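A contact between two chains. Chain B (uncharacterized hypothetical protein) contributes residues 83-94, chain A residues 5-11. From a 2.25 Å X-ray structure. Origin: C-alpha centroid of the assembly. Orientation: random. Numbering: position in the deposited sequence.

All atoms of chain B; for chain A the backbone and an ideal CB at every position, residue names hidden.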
ATOM      1  N   VAL B  83       1.478  -8.943   0.591  1.00 26.47           N
ATOM      2  CA  VAL B  83       1.743  -9.899   1.645  1.00 26.57           C
ATOM      3  C   VAL B  83       0.738  -9.621   2.784  1.00 31.44           C
ATOM      4  O   VAL B  83       0.426  -8.463   3.065  1.00 30.37           O
ATOM      5  CB  VAL B  83       3.241  -9.929   2.129  1.00 29.33           C
ATOM      6  CG1 VAL B  83       3.632  -8.680   2.927  1.00 28.53           C
ATOM      7  CG2 VAL B  83       3.564 -11.212   2.912  1.00 29.07           C
ATOM      8  N   ALA B  84       0.236 -10.690   3.424  1.00 28.88           N
ATOM      9  CA  ALA B  84      -0.622 -10.578   4.613  1.00 28.59           C
ATOM     10  C   ALA B  84       0.181  -9.980   5.782  1.00 33.71           C
ATOM     11  O   ALA B  84       1.377 -10.293   5.968  1.00 30.20           O
ATOM     12  CB  ALA B  84      -1.166 -11.957   5.011  1.00 29.08           C
ATOM     13  N   GLN B  85      -0.491  -9.133   6.580  1.00 31.43           N
ATOM     14  CA  GLN B  85       0.082  -8.523   7.787  1.00 30.79           C
ATOM     15  C   GLN B  85      -0.927  -8.648   8.925  1.00 33.83           C
ATOM     16  O   GLN B  85      -2.125  -8.813   8.660  1.00 31.54           O
ATOM     17  CB  GLN B  85       0.449  -7.043   7.549  1.00 31.44           C
ATOM     18  CG  GLN B  85       1.363  -6.758   6.376  1.00 45.35           C
ATOM     19  CD  GLN B  85       2.793  -6.646   6.797  1.00 59.46           C
ATOM     20  OE1 GLN B  85       3.530  -7.614   6.810  1.00 51.26           O
ATOM     21  NE2 GLN B  85       3.222  -5.449   7.135  1.00 65.82           N
ATOM     22  N   PHE B  86      -0.461  -8.485  10.164  1.00 31.53           N
ATOM     23  CA  PHE B  86      -1.286  -8.574  11.379  1.00 32.47           C
ATOM     24  C   PHE B  86      -1.347  -7.257  12.148  1.00 37.72           C
ATOM     25  O   PHE B  86      -0.381  -6.493  12.166  1.00 35.63           O
ATOM     26  CB  PHE B  86      -0.734  -9.673  12.316  1.00 33.71           C
ATOM     27  CG  PHE B  86      -0.631 -11.021  11.638  1.00 35.38           C
ATOM     28  CD1 PHE B  86      -1.774 -11.690  11.196  1.00 36.82           C
ATOM     29  CD2 PHE B  86       0.613 -11.608  11.396  1.00 38.12           C
ATOM     30  CE1 PHE B  86      -1.678 -12.931  10.562  1.00 36.74           C
ATOM     31  CE2 PHE B  86       0.702 -12.858  10.777  1.00 40.12           C
ATOM     32  CZ  PHE B  86      -0.445 -13.509  10.361  1.00 37.02           C
ATOM     33  N   ARG B  87      -2.503  -6.986  12.767  1.00 37.13           N
ATOM     34  CA  ARG B  87      -2.655  -5.807  13.627  1.00 37.83           C
ATOM     35  C   ARG B  87      -2.909  -6.260  15.046  1.00 43.60           C
ATOM     36  O   ARG B  87      -3.477  -7.332  15.263  1.00 42.92           O
ATOM     37  CB  ARG B  87      -3.777  -4.863  13.174  1.00 38.75           C
ATOM     38  CG  ARG B  87      -3.598  -4.190  11.831  1.00 52.02           C
ATOM     39  CD  ARG B  87      -4.610  -3.067  11.649  1.00 54.61           C
ATOM     40  NE  ARG B  87      -5.075  -2.922  10.263  1.00 57.50           N
ATOM     41  CZ  ARG B  87      -4.477  -2.182   9.334  1.00 68.47           C
ATOM     42  NH1 ARG B  87      -3.355  -1.530   9.613  1.00 54.61           N
ATOM     43  NH2 ARG B  87      -4.973  -2.119   8.107  1.00 54.71           N
ATOM     44  N   GLY B  88      -2.489  -5.439  15.998  1.00 41.99           N
ATOM     45  CA  GLY B  88      -2.711  -5.684  17.409  1.00 42.44           C
ATOM     46  C   GLY B  88      -1.698  -6.571  18.076  1.00 48.15           C
ATOM     47  O   GLY B  88      -0.988  -7.345  17.429  1.00 48.79           O
ATOM     48  N   VAL B  89      -1.670  -6.456  19.395  1.00 46.31           N
ATOM     49  CA  VAL B  89      -0.824  -7.169  20.353  1.00 46.95           C
ATOM     50  C   VAL B  89      -1.306  -8.625  20.518  1.00 48.21           C
ATOM     51  O   VAL B  89      -2.519  -8.887  20.486  1.00 45.58           O
ATOM     52  CB  VAL B  89      -0.896  -6.397  21.722  1.00 51.73           C
ATOM     53  CG1 VAL B  89      -0.190  -7.138  22.853  1.00 52.71           C
ATOM     54  CG2 VAL B  89      -0.348  -4.981  21.590  1.00 51.63           C
ATOM     55  N   ALA B  90      -0.352  -9.550  20.757  1.00 44.59           N
ATOM     56  CA  ALA B  90      -0.650 -10.922  21.123  1.00 45.67           C
ATOM     57  C   ALA B  90      -1.003 -10.986  22.637  1.00 52.81           C
ATOM     58  O   ALA B  90      -0.128 -10.802  23.507  1.00 55.51           O
ATOM     59  CB  ALA B  90       0.527 -11.822  20.797  1.00 46.86           C
ATOM     60  N   LYS B  91      -2.297 -11.178  22.947  1.00 46.71           N
ATOM     61  CA  LYS B  91      -2.776 -11.307  24.330  1.00 46.03           C
ATOM     62  C   LYS B  91      -2.800 -12.778  24.689  1.00 52.12           C
ATOM     63  O   LYS B  91      -3.434 -13.578  23.993  1.00 51.33           O
ATOM     64  CB  LYS B  91      -4.159 -10.658  24.523  1.00 46.68           C
ATOM     65  CG  LYS B  91      -4.166  -9.147  24.313  1.00 55.82           C
ATOM     66  CD  LYS B  91      -5.559  -8.576  24.409  1.00 67.25           C
ATOM     67  CE  LYS B  91      -5.542  -7.070  24.365  1.00 87.61           C
ATOM     68  NZ  LYS B  91      -6.891  -6.490  24.606  1.00 99.22           N
ATOM     69  N   GLN B  92      -2.048 -13.144  25.739  1.00 50.64           N
ATOM     70  CA  GLN B  92      -1.908 -14.514  26.254  1.00 51.31           C
ATOM     71  C   GLN B  92      -1.363 -15.459  25.158  1.00 52.00           C
ATOM     72  O   GLN B  92      -1.764 -16.630  25.083  1.00 49.81           O
ATOM     73  CB  GLN B  92      -3.238 -15.042  26.843  1.00 53.27           C
ATOM     74  CG  GLN B  92      -3.705 -14.282  28.080  1.00 57.94           C
ATOM     75  CD  GLN B  92      -5.084 -14.699  28.533  1.00 70.85           C
ATOM     76  OE1 GLN B  92      -5.975 -13.860  28.711  1.00 64.40           O
ATOM     77  NE2 GLN B  92      -5.294 -16.000  28.730  1.00 58.03           N
ATOM     78  N   ASN B  93      -0.439 -14.935  24.313  1.00 48.53           N
ATOM     79  CA  ASN B  93       0.265 -15.692  23.263  1.00 49.00           C
ATOM     80  C   ASN B  93      -0.718 -16.443  22.313  1.00 52.77           C
ATOM     81  O   ASN B  93      -0.445 -17.571  21.868  1.00 52.87           O
ATOM     82  CB  ASN B  93       1.238 -16.693  23.937  1.00 52.43           C
ATOM     83  CG  ASN B  93       2.419 -16.063  24.654  1.00 78.80           C
ATOM     84  OD1 ASN B  93       2.538 -14.836  24.802  1.00 67.10           O
ATOM     85  ND2 ASN B  93       3.356 -16.901  25.076  1.00 77.69           N
ATOM     86  N   ALA B  94      -1.884 -15.814  22.046  1.00 48.18           N
ATOM     87  CA  ALA B  94      -2.941 -16.398  21.229  1.00 46.74           C
ATOM     88  C   ALA B  94      -3.689 -15.339  20.470  1.00 48.64           C
ATOM     89  O   ALA B  94      -3.889 -14.221  20.956  1.00 47.49           O
ATOM     90  CB  ALA B  94      -3.914 -17.196  22.100  1.00 47.91           C
TER
ATOM     91  N   UNK A   5      -5.375 -20.467   5.757  1.00 39.68           N
ATOM     92  CA  UNK A   5      -4.608 -20.531   6.999  1.00 38.39           C
ATOM     93  C   UNK A   5      -3.313 -19.734   6.872  1.00 39.05           C
ATOM     94  O   UNK A   5      -2.523 -19.953   5.952  1.00 38.13           O
ATOM     95  CB  UNK A   5      -4.302 -21.984   7.367  1.00 38.39           C
ATOM     96  N   UNK A   6      -3.123 -18.788   7.808  1.00 34.54           N
ATOM     97  CA  UNK A   6      -1.907 -17.991   7.955  1.00 33.40           C
ATOM     98  C   UNK A   6      -1.158 -18.514   9.180  1.00 38.31           C
ATOM     99  O   UNK A   6      -1.739 -18.598  10.269  1.00 37.31           O
ATOM    100  CB  UNK A   6      -2.225 -16.500   8.090  1.00 33.40           C
ATOM    101  N   UNK A   7       0.105 -18.924   8.992  1.00 36.42           N
ATOM    102  CA  UNK A   7       0.966 -19.424  10.075  1.00 36.64           C
ATOM    103  C   UNK A   7       1.737 -18.246  10.657  1.00 39.79           C
ATOM    104  O   UNK A   7       2.316 -17.468   9.909  1.00 37.14           O
ATOM    105  CB  UNK A   7       1.923 -20.508   9.575  1.00 36.64           C
ATOM    106  N   UNK A   8       1.715 -18.072  11.986  1.00 39.69           N
ATOM    107  CA  UNK A   8       2.375 -16.904  12.567  1.00 39.74           C
ATOM    108  C   UNK A   8       3.235 -17.219  13.779  1.00 42.54           C
ATOM    109  O   UNK A   8       2.850 -18.014  14.632  1.00 41.27           O
ATOM    110  CB  UNK A   8       1.323 -15.865  12.960  1.00 39.74           C
ATOM    111  N   UNK A   9       4.390 -16.540  13.854  1.00 40.09           N
ATOM    112  CA  UNK A   9       5.311 -16.561  14.990  1.00 41.78           C
ATOM    113  C   UNK A   9       4.931 -15.494  15.991  1.00 45.65           C
ATOM    114  O   UNK A   9       4.328 -14.491  15.622  1.00 41.71           O
ATOM    115  CB  UNK A   9       6.756 -16.361  14.527  1.00 41.78           C
ATOM    116  N   UNK A  10       5.347 -15.680  17.243  1.00 46.21           N
ATOM    117  CA  UNK A  10       5.264 -14.670  18.286  1.00 46.86           C
ATOM    118  C   UNK A  10       6.650 -14.054  18.390  1.00 49.62           C
ATOM    119  O   UNK A  10       7.616 -14.804  18.564  1.00 48.29           O
ATOM    120  CB  UNK A  10       4.797 -15.256  19.620  1.00 46.86           C
ATOM    121  N   UNK A  11       6.768 -12.728  18.154  1.00 47.29           N
ATOM    122  CA  UNK A  11       8.023 -11.941  18.211  1.00 47.40           C
ATOM    123  C   UNK A  11       7.804 -10.711  19.110  1.00 54.63           C
ATOM    124  O   UNK A  11       6.664 -10.248  19.264  1.00 52.81           O
ATOM    125  CB  UNK A  11       8.466 -11.511  16.811  1.00 47.40           C
TER

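The chain A segment is an extended strand, so its side chains alternate: positions 6, 8 and 10 point toward chain B, and the odd-numbered positions do not. With the two strand axes 9.6 Å apart at closest approach, the backbones are too distant to pair, and no hydrogen bond links the stretches.

Position 5 has nothing of the chain B stretch within 5.5 Å of its ideal CB. Its extended backbone would suit a beta-branched residue, but this stretch of chain B sets no demand. The residue is Val A5, which makes no contact here.

At position 6 the CA-to-CB bond points toward chain B, and the ideal CB already lies 4.2 Å from CZ of Phe B86. Beside that ring is the methyl of Ala B84, whose small size leaves space between the strands. No charge or polar side chain is offered, so an apolar chain of medium length, such as leucine, isoleucine or the unbranched methionine, would fit. The residue is Leu A6, with chi1 m and chi2 t. CD1 of Leu A6 reaches both neighbors, lying 3.9 Å from CB of Ala B84 and 3.9 Å from CE1 of Phe B86.

Position 7 points away and could hold almost anything, including a long polar chain. It is Lys A7, extended and exposed.

Position 8 again points toward chain B, but here the room is short: the ideal CB is 3.8 Å from CE2 of Phe B86, already at van der Waals distance. A small apolar residue suits best, since the ring itself spans the gap. The residue is Ala A8, whose CB packs 3.8 Å from CE2 of Phe B86. The ring thus touches both residues.

Position 9 points away, so even a bulky side chain would not meet this stretch. Trp A9 makes no contact with it.

Position 10 points toward the loop of chain B, yet its ideal CB has no atom of that stretch within 5.5 Å. A small residue would leave the space unfilled; a longer aliphatic one could reach the methyl of Ala B90 and the aliphatic CB of Asn B93. Leu A10, with chi1 m and chi2 t, does both: its CD2 lies 3.7 Å from CB of Ala B90, and its CD1 lies 3.7 Å from CB of Asn B93. Of these seven residues, Leu A10 has the largest area covered by the chain B stretch.

Position 11 is out of reach, and its extended backbone again tolerates beta-branching. It is Val A11.

Chain A (5-11) VLKAWLV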
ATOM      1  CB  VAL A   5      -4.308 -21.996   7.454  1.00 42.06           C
ATOM      2  CG1 VAL A   5      -3.598 -22.015   8.802  1.00 41.90           C
ATOM      3  CG2 VAL A   5      -5.574 -22.837   7.514  1.00 41.91           C
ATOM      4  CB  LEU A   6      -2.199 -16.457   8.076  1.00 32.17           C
ATOM      5  CG  LEU A   6      -2.904 -15.741   6.925  1.00 32.05           C
ATOM      6  CD1 LEU A   6      -3.220 -14.327   7.288  1.00 28.78           C
ATOM      7  CD2 LEU A   6      -2.092 -15.759   5.671  1.00 30.30           C
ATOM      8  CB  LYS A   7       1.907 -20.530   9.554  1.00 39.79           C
ATOM      9  CG  LYS A   7       1.187 -21.836   9.217  1.00 53.40           C
ATOM     10  CD  LYS A   7       2.103 -22.821   8.491  1.00 66.94           C
ATOM     11  CE  LYS A   7       1.348 -24.019   7.966  1.00 88.46           C
ATOM     12  NZ  LYS A   7       2.222 -24.921   7.166  1.00101.02           N
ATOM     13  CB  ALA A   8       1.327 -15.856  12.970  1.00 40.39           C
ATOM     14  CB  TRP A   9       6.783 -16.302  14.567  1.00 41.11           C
ATOM     15  CG  TRP A   9       7.409 -17.339  13.694  1.00 43.05           C
ATOM     16  CD1 TRP A   9       7.781 -17.193  12.389  1.00 45.49           C
ATOM     17  CD2 TRP A   9       7.799 -18.663  14.079  1.00 44.37           C
ATOM     18  NE1 TRP A   9       8.369 -18.346  11.932  1.00 45.73           N
ATOM     19  CE2 TRP A   9       8.377 -19.275  12.940  1.00 48.64           C
ATOM     20  CE3 TRP A   9       7.694 -19.406  15.274  1.00 47.22           C
ATOM     21  CZ2 TRP A   9       8.882 -20.587  12.968  1.00 49.20           C
ATOM     22  CZ3 TRP A   9       8.158 -20.717  15.292  1.00 50.18           C
ATOM     23  CH2 TRP A   9       8.754 -21.293  14.154  1.00 50.67           C
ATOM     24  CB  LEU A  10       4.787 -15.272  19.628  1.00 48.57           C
ATOM     25  CG  LEU A  10       3.392 -15.875  19.653  1.00 53.96           C
ATOM     26  CD1 LEU A  10       3.223 -16.750  20.848  1.00 55.90           C
ATOM     27  CD2 LEU A  10       2.329 -14.809  19.628  1.00 55.66           C
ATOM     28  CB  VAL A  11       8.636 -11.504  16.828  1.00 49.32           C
ATOM     29  CG1 VAL A  11       8.960 -12.695  15.947  1.00 49.09           C
ATOM     30  CG2 VAL A  11       7.758 -10.504  16.082  1.00 47.90           C
TER
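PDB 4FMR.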